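Local coordinates for protein cytochrome c-552 Ks_3358 (Candidatus Kuenenia stuttgartiensis, PDB 5MXZ) that binds a covalently attached heme c and, as a small class I-type c-type cytochrome of an anammox bacterium, probably carries electrons, at residues T44-I50 with V77-R81. The protein carries 1 engineered substitution. Numbering follows the deposited sequence.
Sequences TSDERII and VPVVR. With ZN (zinc ion), chain F; ZN (zinc ion), chain E; HEC (heme c), chain B; EDO (1,2-ethanediol), chain R.
Arg-81, Val-77 and Ile-49 bury the most surface where the first turn of helix 46-55 meets the short helix 77-80. The nearest CA atoms, of Asp-46 and Val-77, are 6.7 Å apart. Thr-44 and Ser-45 are extended; N-cap Ser-45 (p) has a hydroxyl short enough for OG to accept from Arg-48 N of the first turn at 3.0 Å, and helical angles follow from Asp-46. Arg-81 leaves its backbone sideways, but its m, m, t chain carries the guanidinium to that helix start. Arg-81 NH2 donates to Thr-44 O and to Asp-46 OD1, both at 2.7 Å, the latter a salt bridge. Arginine suits this place because its planar group serves a carbonyl and a carboxylate along its edge while one face lies on an apolar carbon: Ile-49 CD1 is 3.7 Å from Arg-81 CZ. Gln-41 accepts from Arg-81 NH1; aspartate can serve two partners, and Asp-46 OD2 binds a zinc ion at 2.2 Å. The CA-to-CB bonds of Val-77 (t) and Ile-49 (m, t) both point toward the partner segment, so their branched apolar ends meet: Val-77 CG2 lies 4.1 Å from Ile-49 CG2 and 3.8 Å from Ile-50 CG1, and Ile-49 CD1 4.0 Å from Val-80 CG1. The heme closes the apolar side, with Ile-49 CG2 3.9 Å from HEC CMA and Val-80 CG2 4.0 Å from HEC CMB, while Arg-48 NH1 donates to propionate oxygen HEC O2A at 2.9 Å. Ile-49 and Val-80, packed on each other and on the heme methyls, make part of the heme-pocket wall in the all-helical cytochrome c fold.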
loop_
_atom_site.group_PDB
_atom_site.type_symbol
_atom_site.label_atom_id
_atom_site.label_comp_id
_atom_site.label_asym_id
_atom_site.label_seq_id
_atom_site.Cartn_x
_atom_site.Cartn_y
_atom_site.Cartn_z
ATOM N N THR A 44 5.538 11.534 -2.680
ATOM C CA THR A 44 4.213 11.004 -2.349
ATOM C C THR A 44 3.798 11.410 -0.943
ATOM O O THR A 44 4.514 11.143 0.026
ATOM C CB THR A 44 4.163 9.469 -2.519
ATOM O OG1 THR A 44 4.629 9.123 -3.829
ATOM C CG2 THR A 44 2.748 8.930 -2.324
ATOM N N SER A 45 2.642 12.066 -0.851
ATOM C CA SER A 45 2.080 12.505 0.426
ATOM C C SER A 45 1.351 11.361 1.114
ATOM O O SER A 45 0.920 10.406 0.450
ATOM C CB SER A 45 1.102 13.669 0.214
ATOM O OG SER A 45 -0.094 13.217 -0.405
ATOM N N ASP A 46 1.191 11.474 2.434
ATOM C CA ASP A 46 0.380 10.515 3.206
ATOM C C ASP A 46 -1.043 10.421 2.691
ATOM O O ASP A 46 -1.605 9.327 2.612
ATOM C CB ASP A 46 0.362 10.891 4.684
ATOM C CG ASP A 46 1.711 10.722 5.335
ATOM O OD1 ASP A 46 2.664 10.254 4.674
ATOM O OD2 ASP A 46 1.837 11.063 6.523
ATOM N N GLU A 47 -1.605 11.576 2.331
ATOM C CA GLU A 47 -2.952 11.664 1.787
ATOM C C GLU A 47 -3.118 10.859 0.497
ATOM O O GLU A 47 -4.126 10.173 0.336
ATOM C CB GLU A 47 -3.312 13.122 1.551
ATOM C CG GLU A 47 -4.682 13.342 0.937
ATOM C CD GLU A 47 -4.837 14.732 0.371
ATOM O OE1 GLU A 47 -5.516 14.887 -0.671
ATOM O OE2 GLU A 47 -4.287 15.680 0.974
ATOM N N ARG A 48 -2.134 10.952 -0.404
ATOM C CA ARG A 48 -2.113 10.162 -1.645
ATOM C C ARG A 48 -2.113 8.663 -1.343
ATOM O O ARG A 48 -2.869 7.905 -1.963
ATOM C CB ARG A 48 -0.916 10.561 -2.537
ATOM C CG ARG A 48 -0.685 9.716 -3.792
ATOM C CD ARG A 48 -1.580 10.089 -4.982
ATOM N NE ARG A 48 -2.962 9.622 -4.843
ATOM C CZ ARG A 48 -3.406 8.393 -5.133
ATOM N NH1 ARG A 48 -2.588 7.448 -5.583
ATOM N NH2 ARG A 48 -4.682 8.099 -4.952
ATOM N N ILE A 49 -1.283 8.254 -0.384
ATOM C CA ILE A 49 -1.224 6.863 0.077
ATOM C C ILE A 49 -2.592 6.411 0.622
ATOM O O ILE A 49 -3.105 5.366 0.210
ATOM C CB ILE A 49 -0.073 6.635 1.103
ATOM C CG1 ILE A 49 1.304 6.843 0.432
ATOM C CG2 ILE A 49 -0.156 5.243 1.733
ATOM C CD1 ILE A 49 2.473 7.056 1.383
ATOM N N ILE A 50 -3.176 7.225 1.505
ATOM C CA ILE A 50 -4.488 6.952 2.113
ATOM C C ILE A 50 -5.587 6.860 1.047
ATOM O O ILE A 50 -6.373 5.900 1.050
ATOM C CB ILE A 50 -4.825 7.977 3.240
ATOM C CG1 ILE A 50 -3.906 7.744 4.448
ATOM C CG2 ILE A 50 -6.288 7.880 3.678
ATOM C CD1 ILE A 50 -3.652 8.973 5.307
ATOM N N VAL A 77 0.212 3.466 6.560
ATOM C CA VAL A 77 1.141 4.495 6.044
ATOM C C VAL A 77 2.611 4.241 6.467
ATOM O O VAL A 77 3.469 4.174 5.582
ATOM C CB VAL A 77 0.666 5.959 6.308
ATOM C CG1 VAL A 77 1.684 6.981 5.806
ATOM C CG2 VAL A 77 -0.674 6.222 5.637
ATOM N N PRO A 78 2.901 4.057 7.788
ATOM C CA PRO A 78 4.312 3.788 8.147
ATOM C C PRO A 78 4.870 2.453 7.633
ATOM O O PRO A 78 6.092 2.275 7.602
ATOM C CB PRO A 78 4.316 3.827 9.681
ATOM C CG PRO A 78 2.904 3.646 10.092
ATOM C CD PRO A 78 2.068 4.235 8.999
ATOM N N VAL A 79 3.987 1.530 7.242
ATOM C CA VAL A 79 4.408 0.290 6.585
ATOM C C VAL A 79 4.875 0.588 5.148
ATOM O O VAL A 79 5.977 0.192 4.756
ATOM C CB VAL A 79 3.308 -0.801 6.623
ATOM C CG1 VAL A 79 3.788 -2.069 5.930
ATOM C CG2 VAL A 79 2.905 -1.113 8.062
ATOM N N VAL A 80 4.036 1.298 4.390
ATOM C CA VAL A 80 4.348 1.748 3.024
ATOM C C VAL A 80 5.647 2.571 3.005
ATOM O O VAL A 80 6.488 2.413 2.104
ATOM C CB VAL A 80 3.161 2.541 2.406
ATOM C CG1 VAL A 80 3.558 3.248 1.115
ATOM C CG2 VAL A 80 1.967 1.622 2.152
ATOM N N ARG A 81 5.801 3.415 4.024
ATOM C CA ARG A 81 6.986 4.253 4.224
ATOM C C ARG A 81 8.269 3.470 4.539
ATOM O O ARG A 81 9.375 3.995 4.362
ATOM C CB ARG A 81 6.729 5.265 5.344
ATOM C CG ARG A 81 5.684 6.332 5.047
ATOM C CD ARG A 81 6.201 7.345 4.052
ATOM N NE ARG A 81 5.256 8.427 3.794
ATOM C CZ ARG A 81 5.197 9.123 2.662
ATOM N NH1 ARG A 81 6.019 8.853 1.653
ATOM N NH2 ARG A 81 4.308 10.100 2.535
HETATM ZN ZN ZN F . 4.001 11.325 6.661
HETATM ZN ZN ZN E . -5.427 17.339 0.421
HETATM FE FE HEC B . -1.689 -1.259 -4.052
HETATM C CHA HEC B . -0.727 1.298 -6.141
HETATM C CHB HEC B . -0.696 0.561 -1.310
HETATM C CHC HEC B . -3.204 -3.590 -2.010
HETATM C CHD HEC B . -1.920 -3.382 -6.721
HETATM N NA HEC B . -0.870 0.642 -3.774
HETATM C C1A HEC B . -0.473 1.511 -4.714
HETATM C C2A HEC B . 0.115 2.769 -4.210
HETATM C C3A HEC B . 0.124 2.564 -2.756
HETATM C C4A HEC B . -0.495 1.218 -2.618
HETATM C CMA HEC B . 0.624 3.504 -1.684
HETATM C CAA HEC B . 0.631 3.912 -5.044
HETATM C CBA HEC B . -0.130 5.211 -5.036
HETATM C CGA HEC B . 0.742 6.221 -5.757
HETATM O O1A HEC B . 1.834 5.882 -6.266
HETATM O O2A HEC B . 0.331 7.386 -5.822
HETATM N NB HEC B . -1.938 -1.470 -1.986
HETATM C C1B HEC B . -1.454 -0.660 -1.011
HETATM C C2B HEC B . -1.770 -1.067 0.388
HETATM C C3B HEC B . -2.522 -2.304 0.135
HETATM C C4B HEC B . -2.548 -2.468 -1.328
HETATM C CMB HEC B . -1.395 -0.400 1.686
HETATM C CAB HEC B . -3.150 -3.201 1.118
HETATM C CBB HEC B . -4.335 -2.634 1.869
HETATM N NC HEC B . -2.468 -3.179 -4.321
HETATM C C1C HEC B . -2.984 -4.016 -3.398
HETATM C C2C HEC B . -3.399 -5.358 -3.904
HETATM C C3C HEC B . -3.013 -5.256 -5.319
HETATM C C4C HEC B . -2.432 -3.904 -5.454
HETATM C CMC HEC B . -4.031 -6.499 -3.149
HETATM C CAC HEC B . -3.126 -6.304 -6.380
HETATM C CBC HEC B . -4.490 -6.838 -6.740
HETATM N ND HEC B . -1.405 -1.057 -6.102
HETATM C C1D HEC B . -1.539 -2.004 -7.050
HETATM C C2D HEC B . -1.276 -1.554 -8.434
HETATM C C3D HEC B . -0.907 -0.144 -8.253
HETATM C C4D HEC B . -1.017 0.025 -6.789
HETATM C CMD HEC B . -1.344 -2.347 -9.713
HETATM C CAD HEC B . -0.554 0.899 -9.276
HETATM C CBD HEC B . -1.843 1.718 -9.454
HETATM C CGD HEC B . -1.688 3.220 -9.267
HETATM O O1D HEC B . -2.649 3.960 -9.591
HETATM O O2D HEC B . -0.630 3.708 -8.804
HETATM C C1 EDO R . 4.823 15.055 1.154
HETATM O O1 EDO R . 4.565 15.192 -0.249
HETATM C C2 EDO R . 6.269 14.615 1.355
HETATM O O2 EDO R . 6.454 13.298 0.817
#